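Long-range contacts in phenazine-1-carboxylate N-methyltransferase (Pseudomonas aeruginosa, PDB 2IP2), which transfers a methyl group from S-adenosyl-L-methionine to phenazine-1-carboxylate, giving 5-methyl-phenazine-1-carboxylate on the route to the virulence pigment pyocyanine: residues L238-I243 against V269-T274; F314-I319 against R327-A332. One frame throughout, in Å; residues are numbered along the deposited sequence. Where two conformers were deposited one is given.

Contact 1: residues L238-I243 against V269-T274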
loop_
_atom_site.group_PDB
_atom_site.type_symbol
_atom_site.label_atom_id
_atom_site.label_comp_id
_atom_site.label_asym_id
_atom_site.label_seq_id
_atom_site.Cartn_x
_atom_site.Cartn_y
_atom_site.Cartn_z
ATOM N N LEU A 238 -20.328 6.042 28.534
ATOM C CA LEU A 238 -19.560 5.682 27.317
ATOM C C LEU A 238 -18.414 6.652 27.228
ATOM O O LEU A 238 -18.634 7.877 27.227
ATOM C CB LEU A 238 -20.487 5.884 26.131
ATOM C CG LEU A 238 -21.762 5.056 26.157
ATOM C CD1 LEU A 238 -22.803 5.749 25.265
ATOM C CD2 LEU A 238 -21.514 3.578 25.878
ATOM N N LEU A 239 -17.189 6.110 27.154
ATOM C CA LEU A 239 -15.942 6.844 27.045
ATOM C C LEU A 239 -15.307 6.422 25.708
ATOM O O LEU A 239 -14.544 5.472 25.671
ATOM C CB LEU A 239 -14.987 6.464 28.229
ATOM C CG LEU A 239 -15.126 7.296 29.517
ATOM C CD1 LEU A 239 -16.588 7.416 29.975
ATOM C CD2 LEU A 239 -14.222 6.749 30.667
ATOM N N SER A 240 -15.706 7.087 24.615
ATOM C CA SER A 240 -15.333 6.638 23.268
ATOM C C SER A 240 -14.234 7.537 22.785
ATOM O O SER A 240 -14.420 8.766 22.677
ATOM C CB SER A 240 -16.540 6.700 22.323
ATOM O OG SER A 240 -16.199 6.454 20.952
ATOM N N ARG A 241 -13.083 6.937 22.513
ATOM C CA ARG A 241 -11.942 7.685 22.007
ATOM C C ARG A 241 -11.672 8.930 22.853
ATOM O O ARG A 241 -11.435 9.996 22.309
ATOM C CB ARG A 241 -12.188 8.093 20.545
ATOM C CG ARG A 241 -12.331 6.928 19.624
ATOM C CD ARG A 241 -12.034 7.325 18.166
ATOM N NE ARG A 241 -13.246 7.458 17.341
ATOM C CZ ARG A 241 -13.940 6.426 16.851
ATOM N NH1 ARG A 241 -13.557 5.176 17.120
ATOM N NH2 ARG A 241 -15.024 6.632 16.092
ATOM N N ILE A 242 -11.751 8.788 24.174
ATOM C CA ILE A 242 -11.566 9.915 25.064
ATOM C C ILE A 242 -10.357 9.698 25.993
ATOM O O ILE A 242 -9.589 10.599 26.214
ATOM C CB ILE A 242 -12.895 10.320 25.791
ATOM C CG1 ILE A 242 -12.907 11.824 26.116
ATOM C CG2 ILE A 242 -13.148 9.458 27.016
ATOM C CD1 ILE A 242 -13.172 12.788 24.906
ATOM N N ILE A 243 -10.192 8.505 26.519
ATOM C CA ILE A 243 -9.096 8.226 27.436
ATOM C C ILE A 243 -7.715 8.358 26.744
ATOM O O ILE A 243 -6.759 8.912 27.326
ATOM C CB ILE A 243 -9.309 6.838 28.095
ATOM C CG1 ILE A 243 -10.446 6.917 29.120
ATOM C CG2 ILE A 243 -8.024 6.281 28.732
ATOM C CD1 ILE A 243 -10.216 7.923 30.260
ATOM N N VAL A 269 -17.976 2.201 30.060
ATOM C CA VAL A 269 -17.703 1.444 28.842
ATOM C C VAL A 269 -16.685 2.267 28.030
ATOM O O VAL A 269 -16.985 3.388 27.595
ATOM C CB VAL A 269 -19.005 1.205 28.006
ATOM C CG1 VAL A 269 -18.656 0.622 26.569
ATOM C CG2 VAL A 269 -19.997 0.284 28.775
ATOM N N VAL A 270 -15.468 1.732 27.904
ATOM C CA VAL A 270 -14.396 2.402 27.202
ATOM C C VAL A 270 -14.339 1.809 25.787
ATOM O O VAL A 270 -14.281 0.564 25.599
ATOM C CB VAL A 270 -13.069 2.141 27.898
ATOM C CG1 VAL A 270 -11.929 2.749 27.097
ATOM C CG2 VAL A 270 -13.084 2.675 29.374
ATOM N N ILE A 271 -14.436 2.675 24.783
ATOM C CA ILE A 271 -14.415 2.198 23.393
ATOM C C ILE A 271 -13.189 2.835 22.817
ATOM O O ILE A 271 -13.151 4.063 22.725
ATOM C CB ILE A 271 -15.677 2.664 22.635
ATOM C CG1 ILE A 271 -16.931 2.133 23.325
ATOM C CG2 ILE A 271 -15.627 2.222 21.176
ATOM C CD1 ILE A 271 -18.129 3.051 23.138
ATOM N N GLU A 272 -12.160 2.027 22.472
ATOM C CA GLU A 272 -10.888 2.598 22.044
ATOM C C GLU A 272 -10.053 1.560 21.329
ATOM O O GLU A 272 -10.204 0.365 21.588
ATOM C CB GLU A 272 -10.097 3.205 23.216
ATOM C CG GLU A 272 -9.359 4.520 22.762
ATOM C CD GLU A 272 -9.317 5.629 23.795
ATOM O OE1 GLU A 272 -9.118 5.346 24.993
ATOM O OE2 GLU A 272 -9.447 6.818 23.402
ATOM N N ARG A 273 -9.214 1.967 20.391
ATOM C CA ARG A 273 -8.273 0.938 19.881
ATOM C C ARG A 273 -7.176 0.724 20.914
ATOM O O ARG A 273 -6.564 1.665 21.344
ATOM C CB ARG A 273 -7.571 1.356 18.607
ATOM C CG ARG A 273 -8.448 1.577 17.445
ATOM C CD ARG A 273 -7.531 1.448 16.145
ATOM N NE ARG A 273 -8.474 1.448 15.052
ATOM C CZ ARG A 273 -8.730 2.521 14.349
ATOM N NH1 ARG A 273 -8.008 3.621 14.572
ATOM N NH2 ARG A 273 -9.632 2.460 13.393
ATOM N N THR A 274 -6.928 -0.507 21.317
ATOM C CA THR A 274 -5.777 -0.733 22.199
ATOM C C THR A 274 -4.857 -1.769 21.536
ATOM O O THR A 274 -5.329 -2.570 20.752
ATOM C CB THR A 274 -6.190 -1.272 23.594
ATOM O OG1 THR A 274 -6.796 -2.564 23.432
ATOM C CG2 THR A 274 -7.167 -0.349 24.280
#
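Strands 236-240 and 267-272 are the parallel arms of a beta-alpha-beta unit, closed over helix 248-261, in the Rossmann-like domain of a class I methyltransferase. Their short segments run 14° apart, and three backbone hydrogen bonds set the register. Leu239 N gives its hydrogen to Val269 O at 2.8 Å, and Leu239 O receives Ile271 N at 2.9 Å, so the N-H and the carbonyl of Leu239 are both bonded to the strand of Val269 and Ile271. The third bond, Arg241 N to Ile271 O, lies almost exactly along the C=O axis (180°); Ile271 N instead sits above the plane of the Leu239 carbonyl.

Apolar contact divides between the two faces of the sheet. On one, Leu238 lies alongside Val269, its CD2 touching Val269 CB at 4.1 Å, and CD1 of Ile271 meets CB of Ser240; Leu181 of helix 180-188 packs over Leu238, Ser240 and Ile271. The other face carries Leu239 and Val270, with Leu239 against Leu254 and Leu255 of helix 248-261.

After Ser240 the Glu272 carboxylate carries the contact. Arg241, predicted to bind S-adenosyl-L-methionine, has positive phi (49°), and the chain turns there around this carboxylate, whose OE2 accepts a weak hydrogen bond from Gly244 N. Glu272 OE1 abuts Ile243 CB at 3.4 Å, while OE2 stands 3.0 Å from Arg241 CA.

Contact 2: residues F314-I319 against R327-A332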
loop_
_atom_site.group_PDB
_atom_site.type_symbol
_atom_site.label_atom_id
_atom_site.label_comp_id
_atom_site.label_asym_id
_atom_site.label_seq_id
_atom_site.Cartn_x
_atom_site.Cartn_y
_atom_site.Cartn_z
ATOM N N PHE A 314 -12.343 0.837 39.292
ATOM C CA PHE A 314 -13.132 -0.067 38.450
ATOM C C PHE A 314 -12.584 -1.499 38.258
ATOM O O PHE A 314 -11.370 -1.710 38.264
ATOM C CB PHE A 314 -13.407 0.558 37.080
ATOM C CG PHE A 314 -14.334 1.723 37.152
ATOM C CD1 PHE A 314 -15.716 1.519 37.151
ATOM C CD2 PHE A 314 -13.836 3.003 37.265
ATOM C CE1 PHE A 314 -16.588 2.614 37.253
ATOM C CE2 PHE A 314 -14.701 4.104 37.370
ATOM C CZ PHE A 314 -16.072 3.892 37.361
ATOM N N ALA A 315 -13.514 -2.444 38.076
ATOM C CA ALA A 315 -13.246 -3.852 37.773
ATOM C C ALA A 315 -13.754 -4.220 36.369
ATOM O O ALA A 315 -14.937 -4.145 36.119
ATOM C CB ALA A 315 -13.966 -4.751 38.808
ATOM N N VAL A 316 -12.857 -4.647 35.474
ATOM C CA VAL A 316 -13.269 -5.091 34.130
ATOM C C VAL A 316 -14.133 -6.311 34.180
ATOM O O VAL A 316 -13.780 -7.322 34.803
ATOM C CB VAL A 316 -12.072 -5.396 33.186
ATOM C CG1 VAL A 316 -12.599 -5.830 31.824
ATOM C CG2 VAL A 316 -11.228 -4.176 33.058
ATOM N N GLU A 317 -15.269 -6.208 33.508
ATOM C CA GLU A 317 -16.251 -7.280 33.406
ATOM C C GLU A 317 -16.148 -8.039 32.082
ATOM O O GLU A 317 -16.348 -9.257 32.008
ATOM C CB GLU A 317 -17.645 -6.685 33.514
ATOM C CG GLU A 317 -18.745 -7.594 32.973
ATOM C CD GLU A 317 -20.050 -6.877 32.782
ATOM O OE1 GLU A 317 -20.375 -6.016 33.639
ATOM O OE2 GLU A 317 -20.733 -7.154 31.764
ATOM N N ARG A 318 -15.847 -7.305 31.013
ATOM C CA ARG A 318 -15.871 -7.889 29.687
ATOM C C ARG A 318 -14.926 -7.131 28.821
ATOM O O ARG A 318 -14.873 -5.911 28.929
ATOM C CB ARG A 318 -17.225 -7.607 29.061
ATOM C CG ARG A 318 -18.077 -8.714 28.850
ATOM C CD ARG A 318 -19.412 -8.131 28.473
ATOM N NE ARG A 318 -19.732 -8.491 27.108
ATOM C CZ ARG A 318 -20.865 -8.176 26.519
ATOM N NH1 ARG A 318 -21.782 -7.483 27.179
ATOM N NH2 ARG A 318 -21.063 -8.569 25.274
ATOM N N ILE A 319 -14.246 -7.830 27.910
ATOM C CA ILE A 319 -13.538 -7.153 26.824
ATOM C C ILE A 319 -14.036 -7.745 25.537
ATOM O O ILE A 319 -14.012 -8.981 25.376
ATOM C CB ILE A 319 -11.999 -7.344 26.934
ATOM C CG1 ILE A 319 -11.510 -6.837 28.293
ATOM C CG2 ILE A 319 -11.245 -6.648 25.754
ATOM C CD1 ILE A 319 -10.020 -7.120 28.549
ATOM N N ARG A 327 -11.747 -1.705 20.568
ATOM C CA ARG A 327 -12.032 -2.593 21.699
ATOM C C ARG A 327 -13.172 -2.001 22.462
ATOM O O ARG A 327 -13.280 -0.769 22.548
ATOM C CB ARG A 327 -10.864 -2.628 22.641
ATOM C CG ARG A 327 -10.534 -4.001 23.095
ATOM C CD ARG A 327 -9.158 -4.326 22.533
ATOM N NE ARG A 327 -9.087 -5.668 21.983
ATOM C CZ ARG A 327 -7.970 -6.213 21.500
ATOM N NH1 ARG A 327 -6.817 -5.547 21.506
ATOM N NH2 ARG A 327 -8.012 -7.432 21.023
ATOM N N MET A 328 -13.975 -2.862 23.083
ATOM C CA MET A 328 -15.006 -2.360 24.005
ATOM C C MET A 328 -14.645 -2.974 25.346
ATOM O O MET A 328 -14.594 -4.192 25.449
ATOM C CB MET A 328 -16.409 -2.799 23.596
ATOM C CG MET A 328 -17.512 -2.318 24.626
ATOM S SD MET A 328 -19.187 -2.828 24.154
ATOM C CE MET A 328 -19.128 -4.558 24.642
ATOM N N ILE A 329 -14.365 -2.139 26.329
ATOM C CA ILE A 329 -14.019 -2.626 27.692
ATOM C C ILE A 329 -15.153 -2.177 28.641
ATOM O O ILE A 329 -15.330 -0.972 28.860
ATOM C CB ILE A 329 -12.656 -2.088 28.131
ATOM C CG1 ILE A 329 -11.529 -2.609 27.187
ATOM C CG2 ILE A 329 -12.333 -2.479 29.584
ATOM C CD1 ILE A 329 -10.221 -1.770 27.263
ATOM N N VAL A 330 -15.899 -3.155 29.193
ATOM C CA VAL A 330 -16.970 -2.854 30.151
ATOM C C VAL A 330 -16.446 -3.055 31.595
ATOM O O VAL A 330 -15.846 -4.102 31.911
ATOM C CB VAL A 330 -18.254 -3.663 29.871
ATOM C CG1 VAL A 330 -19.391 -3.186 30.812
ATOM C CG2 VAL A 330 -18.695 -3.484 28.409
ATOM N N ALA A 331 -16.625 -2.051 32.451
ATOM C CA ALA A 331 -16.163 -2.190 33.831
ATOM C C ALA A 331 -17.297 -1.760 34.775
ATOM O O ALA A 331 -18.119 -0.901 34.425
ATOM C CB ALA A 331 -14.900 -1.377 34.070
ATOM N N ALA A 332 -17.369 -2.411 35.937
ATOM C CA ALA A 332 -18.290 -1.976 37.023
ATOM C C ALA A 332 -17.503 -1.447 38.207
ATOM O O ALA A 332 -16.272 -1.584 38.291
ATOM C CB ALA A 332 -19.218 -3.100 37.449
#
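Over one face of the Arg318 guanidinium lies the Met328 methyl, with Met328 CE 4.4 Å from Arg318 CZ; a bend at chi3 (115°) turns the planar group, and its NH1 bonds to Leu163 O. CD1 of the Phe314 ring is 3.4 Å from Ala332 O, and Phe314 CB rests on the Ala331 methyl. Arg327 offers its aliphatic stem instead, CG against Ile319 CG2 at 3.8 Å, while its guanidinium forms a salt bridge with Asp321.

These side chains hang on an antiparallel beta hairpin interrupted by a classic bulge. Ala315 and Ala332 form a hydrogen-bonded pair, the bond from Ala315 N to Ala332 O being nearly straight (178°). Next, two consecutive residues, Glu317 and Arg318, are set opposite the single residue Val330: Val330 O accepts Glu317 N at 2.7 Å and, weakly, Arg318 N at 3.3 Å. The register therefore slips by one residue, and Val330 N returns a bond to Arg318 O at 3.0 Å. The bulge brings Glu317 alongside Val330, its OE1 4.1 Å from Val330 CG1 and salt-bridged to Arg267.

On the face bearing Val316, Ile319 and Ile329, both methyls of Val316 meet Ile329 CG2 at 4.0 Å. Helix 302-311 covers this side through Val305, Val306 and Leu309, strand 314-322 is outermost in the chain's sheet, and strand 326-333 pairs inward with strand 267-272.

From the N terminus, the chain first reaches contact 1 on strand 236-240, crosses through helix 248-261 and closes the 25-residue connection on strand 267-272. Helices 282-295 and 302-311 follow before contact 2 opens on strand 314-322; seven residues separate its two segments, four of them still in the strands of the hairpin. The two closures are thus in series, neither nested nor crossed. Space joins them nonetheless: strand 326-333 lies antiparallel beside strand 267-272, with probable hydrogen bonds of 2.8 Å from Arg327 N to Glu272 O and from Ile329 N to Val270 O. With centres 11 Å apart, the contacts tie four adjacent strands, from 236-240 outward to the sheet's edge at 314-322.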